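Local atomic coordinates of beta-xylosidase (Uncultured organism, PDB entry 4MLG), a protein that probably hydrolyses xylo-oligosaccharides, releasing xylose from their non-reducing ends, as a calcium-containing beta-propeller glycosidase of family 43. Residues Leu173-Val185 against Arg200-Ala214. Sequence-based numbering, arbitrary orientation.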
loop_
_atom_site.group_PDB
_atom_site.type_symbol
_atom_site.label_atom_id
_atom_site.label_comp_id
_atom_site.label_asym_id
_atom_site.label_seq_id
_atom_site.Cartn_x
_atom_site.Cartn_y
_atom_site.Cartn_z
ATOM N N LEU A 173 6.119 18.103 3.054
ATOM C CA LEU A 173 5.950 19.053 1.962
ATOM C C LEU A 173 7.094 20.061 1.957
ATOM O O LEU A 173 7.294 20.779 2.936
ATOM C CB LEU A 173 4.609 19.781 2.082
ATOM C CG LEU A 173 3.366 19.025 1.607
ATOM C CD1 LEU A 173 2.099 19.744 2.043
ATOM C CD2 LEU A 173 3.390 18.864 0.095
ATOM N N PRO A 174 7.854 20.111 0.852
ATOM C CA PRO A 174 8.966 21.061 0.727
ATOM C C PRO A 174 8.470 22.502 0.825
ATOM O O PRO A 174 7.334 22.778 0.445
ATOM C CB PRO A 174 9.522 20.769 -0.673
ATOM C CG PRO A 174 8.417 20.067 -1.397
ATOM C CD PRO A 174 7.686 19.286 -0.356
ATOM N N GLU A 175 9.306 23.401 1.339
ATOM C CA GLU A 175 8.901 24.791 1.539
ATOM C C GLU A 175 9.882 25.794 0.938
ATOM O O GLU A 175 11.094 25.589 0.973
ATOM C CB GLU A 175 8.732 25.090 3.031
ATOM C CG GLU A 175 7.587 24.359 3.711
ATOM C CD GLU A 175 7.477 24.704 5.185
ATOM O OE1 GLU A 175 8.482 25.169 5.764
ATOM O OE2 GLU A 175 6.387 24.517 5.766
ATOM N N GLY A 176 9.342 26.883 0.396
ATOM C CA GLY A 176 10.147 28.001 -0.067
ATOM C C GLY A 176 11.165 27.684 -1.146
ATOM O O GLY A 176 10.814 27.222 -2.231
ATOM N N ASP A 177 12.435 27.936 -0.838
ATOM C CA ASP A 177 13.513 27.789 -1.812
ATOM C C ASP A 177 13.891 26.327 -2.054
ATOM O O ASP A 177 14.631 26.019 -2.989
ATOM C CB ASP A 177 14.740 28.592 -1.372
ATOM C CG ASP A 177 15.728 28.816 -2.502
ATOM O OD1 ASP A 177 15.290 28.893 -3.670
ATOM O OD2 ASP A 177 16.942 28.920 -2.224
ATOM N N GLU A 178 13.386 25.434 -1.209
ATOM C CA GLU A 178 13.598 24.003 -1.395
ATOM C C GLU A 178 12.979 23.565 -2.718
ATOM O O GLU A 178 11.924 24.065 -3.106
ATOM C CB GLU A 178 12.978 23.211 -0.238
ATOM C CG GLU A 178 13.555 23.540 1.133
ATOM C CD GLU A 178 12.767 22.907 2.267
ATOM O OE1 GLU A 178 11.853 22.103 1.985
ATOM O OE2 GLU A 178 13.059 23.216 3.442
ATOM N N PRO A 179 13.640 22.636 -3.424
ATOM C CA PRO A 179 13.120 22.146 -4.705
ATOM C C PRO A 179 11.766 21.465 -4.540
ATOM O O PRO A 179 11.616 20.587 -3.692
ATOM C CB PRO A 179 14.178 21.130 -5.150
ATOM C CG PRO A 179 14.916 20.765 -3.905
ATOM C CD PRO A 179 14.920 22.001 -3.068
ATOM N N ALA A 180 10.790 21.878 -5.342
ATOM C CA ALA A 180 9.447 21.313 -5.264
ATOM C C ALA A 180 9.439 19.859 -5.712
ATOM O O ALA A 180 10.324 19.424 -6.449
ATOM C CB ALA A 180 8.485 22.127 -6.107
ATOM N N LEU A 181 8.437 19.112 -5.263
ATOM C CA LEU A 181 8.277 17.726 -5.682
ATOM C C LEU A 181 8.008 17.649 -7.179
ATOM O O LEU A 181 7.316 18.498 -7.741
ATOM C CB LEU A 181 7.143 17.051 -4.908
ATOM C CG LEU A 181 7.397 16.777 -3.427
ATOM C CD1 LEU A 181 6.222 16.035 -2.818
ATOM C CD2 LEU A 181 8.682 15.988 -3.246
ATOM N N CYS A 182 8.565 16.629 -7.821
ATOM C CA CYS A 182 8.394 16.443 -9.254
ATOM C C CYS A 182 7.313 15.409 -9.524
ATOM O O CYS A 182 7.084 14.518 -8.706
ATOM C CB CYS A 182 9.708 15.981 -9.889
ATOM S SG CYS A 182 11.136 17.026 -9.530
ATOM N N PRO A 183 6.635 15.525 -10.677
ATOM C CA PRO A 183 5.740 14.450 -11.111
ATOM C C PRO A 183 6.566 13.214 -11.449
ATOM O O PRO A 183 7.769 13.332 -11.679
ATOM C CB PRO A 183 5.089 15.025 -12.373
ATOM C CG PRO A 183 6.052 16.051 -12.863
ATOM C CD PRO A 183 6.649 16.651 -11.627
ATOM N N LYS A 184 5.938 12.045 -11.473
ATOM C CA LYS A 184 6.673 10.808 -11.693
ATOM C C LYS A 184 6.454 10.246 -13.090
ATOM O O LYS A 184 5.385 10.409 -13.676
ATOM C CB LYS A 184 6.292 9.766 -10.641
ATOM C CG LYS A 184 6.673 10.153 -9.222
ATOM C CD LYS A 184 8.179 10.294 -9.084
ATOM C CE LYS A 184 8.572 10.712 -7.678
ATOM N NZ LYS A 184 10.050 10.820 -7.534
ATOM N N VAL A 185 7.481 9.586 -13.614
ATOM C CA VAL A 185 7.410 8.938 -14.918
ATOM C C VAL A 185 7.899 7.495 -14.801
ATOM O O VAL A 185 8.895 7.222 -14.132
ATOM C CB VAL A 185 8.241 9.700 -15.976
ATOM C CG1 VAL A 185 9.648 9.974 -15.462
ATOM C CG2 VAL A 185 8.282 8.933 -17.289
ATOM N N ARG A 200 10.552 7.510 -11.681
ATOM C CA ARG A 200 11.571 8.503 -11.368
ATOM C C ARG A 200 11.043 9.920 -11.556
ATOM O O ARG A 200 10.004 10.126 -12.183
ATOM C CB ARG A 200 12.820 8.277 -12.224
ATOM C CG ARG A 200 12.530 8.011 -13.692
ATOM C CD ARG A 200 13.802 7.689 -14.459
ATOM N NE ARG A 200 13.671 6.467 -15.246
ATOM C CZ ARG A 200 14.609 5.996 -16.061
ATOM N NH1 ARG A 200 15.754 6.648 -16.206
ATOM N NH2 ARG A 200 14.401 4.874 -16.737
ATOM N N ASP A 201 11.762 10.889 -11.002
ATOM C CA ASP A 201 11.380 12.291 -11.121
ATOM C C ASP A 201 11.373 12.756 -12.572
ATOM O O ASP A 201 12.341 12.545 -13.307
ATOM C CB ASP A 201 12.327 13.182 -10.308
ATOM C CG ASP A 201 12.100 13.070 -8.814
ATOM O OD1 ASP A 201 10.952 12.800 -8.405
ATOM O OD2 ASP A 201 13.066 13.261 -8.047
ATOM N N LEU A 202 10.271 13.378 -12.982
ATOM C CA LEU A 202 10.236 14.106 -14.241
ATOM C C LEU A 202 10.565 15.554 -13.921
ATOM O O LEU A 202 9.675 16.344 -13.604
ATOM C CB LEU A 202 8.860 14.022 -14.897
ATOM C CG LEU A 202 8.796 14.652 -16.292
ATOM C CD1 LEU A 202 9.471 13.752 -17.320
ATOM C CD2 LEU A 202 7.366 14.967 -16.697
ATOM N N MET A 203 11.848 15.891 -13.989
ATOM C CA MET A 203 12.317 17.206 -13.571
ATOM C C MET A 203 11.709 18.336 -14.398
ATOM O O MET A 203 11.822 18.355 -15.623
ATOM C CB MET A 203 13.844 17.273 -13.637
ATOM C CG MET A 203 14.539 16.161 -12.869
ATOM S SD MET A 203 16.333 16.206 -13.041
ATOM C CE MET A 203 16.731 17.684 -12.117
ATOM N N ILE A 204 11.048 19.267 -13.716
ATOM C CA ILE A 204 10.570 20.483 -14.357
ATOM C C ILE A 204 11.470 21.641 -13.931
ATOM O O ILE A 204 11.651 21.888 -12.737
ATOM C CB ILE A 204 9.101 20.780 -14.005
ATOM C CG1 ILE A 204 8.241 19.537 -14.242
ATOM C CG2 ILE A 204 8.580 21.943 -14.833
ATOM C CD1 ILE A 204 6.772 19.750 -13.976
ATOM N N LEU A 205 12.039 22.342 -14.907
ATOM C CA LEU A 205 13.083 23.324 -14.629
ATOM C C LEU A 205 12.692 24.769 -14.927
ATOM O O LEU A 205 11.631 25.041 -15.488
ATOM C CB LEU A 205 14.349 22.979 -15.418
ATOM C CG LEU A 205 14.905 21.566 -15.264
ATOM C CD1 LEU A 205 16.181 21.409 -16.076
ATOM C CD2 LEU A 205 15.154 21.246 -13.802
ATOM N N ASP A 206 13.577 25.687 -14.544
ATOM C CA ASP A 206 13.467 27.099 -14.891
ATOM C C ASP A 206 13.819 27.298 -16.354
ATOM O O ASP A 206 14.026 26.336 -17.092
ATOM C CB ASP A 206 14.452 27.926 -14.060
ATOM C CG ASP A 206 13.943 28.228 -12.671
ATOM O OD1 ASP A 206 12.719 28.414 -12.511
ATOM O OD2 ASP A 206 14.772 28.290 -11.739
ATOM N N GLU A 207 13.904 28.559 -16.766
ATOM C CA GLU A 207 14.483 28.896 -18.056
ATOM C C GLU A 207 15.998 28.860 -17.896
ATOM O O GLU A 207 16.742 28.856 -18.876
ATOM C CB GLU A 207 14.026 30.280 -18.521
ATOM C CG GLU A 207 12.515 30.440 -18.646
ATOM C CD GLU A 207 11.843 30.757 -17.321
ATOM O OE1 GLU A 207 12.561 30.948 -16.317
ATOM O OE2 GLU A 207 10.596 30.817 -17.283
ATOM N N LYS A 208 16.440 28.831 -16.642
ATOM C CA LYS A 208 17.857 28.740 -16.314
ATOM C C LYS A 208 18.267 27.297 -16.031
ATOM O O LYS A 208 19.412 27.027 -15.666
ATOM C CB LYS A 208 18.177 29.625 -15.110
ATOM C CG LYS A 208 17.883 31.094 -15.340
ATOM C CD LYS A 208 18.620 31.605 -16.568
ATOM C CE LYS A 208 18.265 33.049 -16.874
ATOM N NZ LYS A 208 18.961 33.555 -18.092
ATOM N N GLY A 209 17.325 26.373 -16.197
ATOM C CA GLY A 209 17.607 24.959 -16.029
ATOM C C GLY A 209 17.670 24.522 -14.578
ATOM O O GLY A 209 18.238 23.477 -14.258
ATOM N N LYS A 210 17.082 25.324 -13.697
ATOM C CA LYS A 210 17.050 25.004 -12.276
ATOM C C LYS A 210 15.685 24.446 -11.880
ATOM O O LYS A 210 14.655 24.931 -12.347
ATOM C CB LYS A 210 17.376 26.247 -11.444
ATOM C CG LYS A 210 17.358 26.022 -9.939
ATOM C CD LYS A 210 17.696 27.298 -9.187
ATOM C CE LYS A 210 17.630 27.083 -7.684
ATOM N NZ LYS A 210 18.581 26.032 -7.229
ATOM N N LEU A 211 15.689 23.422 -11.029
ATOM C CA LEU A 211 14.457 22.810 -10.534
ATOM C C LEU A 211 13.540 23.840 -9.892
ATOM O O LEU A 211 13.981 24.650 -9.078
ATOM C CB LEU A 211 14.774 21.712 -9.516
ATOM C CG LEU A 211 15.150 20.331 -10.047
ATOM C CD1 LEU A 211 15.705 19.468 -8.927
ATOM C CD2 LEU A 211 13.938 19.667 -10.677
ATOM N N LEU A 212 12.263 23.803 -10.264
ATOM C CA LEU A 212 11.279 24.721 -9.703
ATOM C C LEU A 212 11.178 24.557 -8.190
ATOM O O LEU A 212 11.102 23.438 -7.680
ATOM C CB LEU A 212 9.909 24.513 -10.349
ATOM C CG LEU A 212 9.762 24.956 -11.804
ATOM C CD1 LEU A 212 8.380 24.606 -12.327
ATOM C CD2 LEU A 212 10.020 26.449 -11.932
ATOM N N SER A 213 11.188 25.682 -7.482
ATOM C CA SER A 213 11.126 25.673 -6.027
ATOM C C SER A 213 9.711 25.401 -5.529
ATOM O O SER A 213 8.751 25.439 -6.300
ATOM C CB SER A 213 11.642 26.997 -5.461
ATOM O OG SER A 213 10.913 28.092 -5.986
ATOM N N ALA A 214 9.594 25.127 -4.234
ATOM C CA ALA A 214 8.310 24.813 -3.620
ATOM C C ALA A 214 7.457 26.062 -3.442
ATOM O O ALA A 214 6.227 25.992 -3.442
ATOM C CB ALA A 214 8.523 24.127 -2.286
HETATM O O HOH W 1 10.451 14.904 -6.431
#
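Val185 and Arg200 form an antiparallel hydrogen-bonded pair that satisfies both backbones: Val185 N gives its hydrogen to Arg200 O at 3.0 Å, and Arg200 N returns one to Val185 O. Two residues along, Leu202 N donates to Pro183 O at 2.8 Å, nearly in line with the carbonyl. Between these bonds lies the non-hydrogen-bonded pair Lys184 and Asp201, whose side chains run alongside each other. The lysine chain bends at its second torsion (chi2 -63°) and then extends, bringing NZ to Asp201 OD1 in a salt bridge; the modelled separation is too short to be trusted at this resolution. The same OD1 accepts from a water that also takes the hydrogen of Cys182 N, so the water satisfies Cys182 N and links it to the carboxylate. On the other face, the side chains of Pro183 and Ile204 cross at about a right angle, with Pro183 CD 3.9 Å from Ile204 CD1, while Pro183 CG faces Leu202 CB; Phe236 of strand 233-239 also touches these three residues. An alanine in place of Pro183 would probably open a gap beside Ile204 and Leu202 and give the chain leading into the strand more freedom. Farther along, Ala180 N donates to Leu212 O at 2.8 Å, in the carbonyl plane, and Ala214 N to Glu178 O, bonds that flank the single bridge of Pro179 with Ser213. Beyond them a type II' turn, Glu175 to Glu178, reverses the chain. The arrangement is that of a beta hairpin, strands 184-188 and 200-205, continued by irregular loop pairing at the periphery of a family 43 beta-propeller.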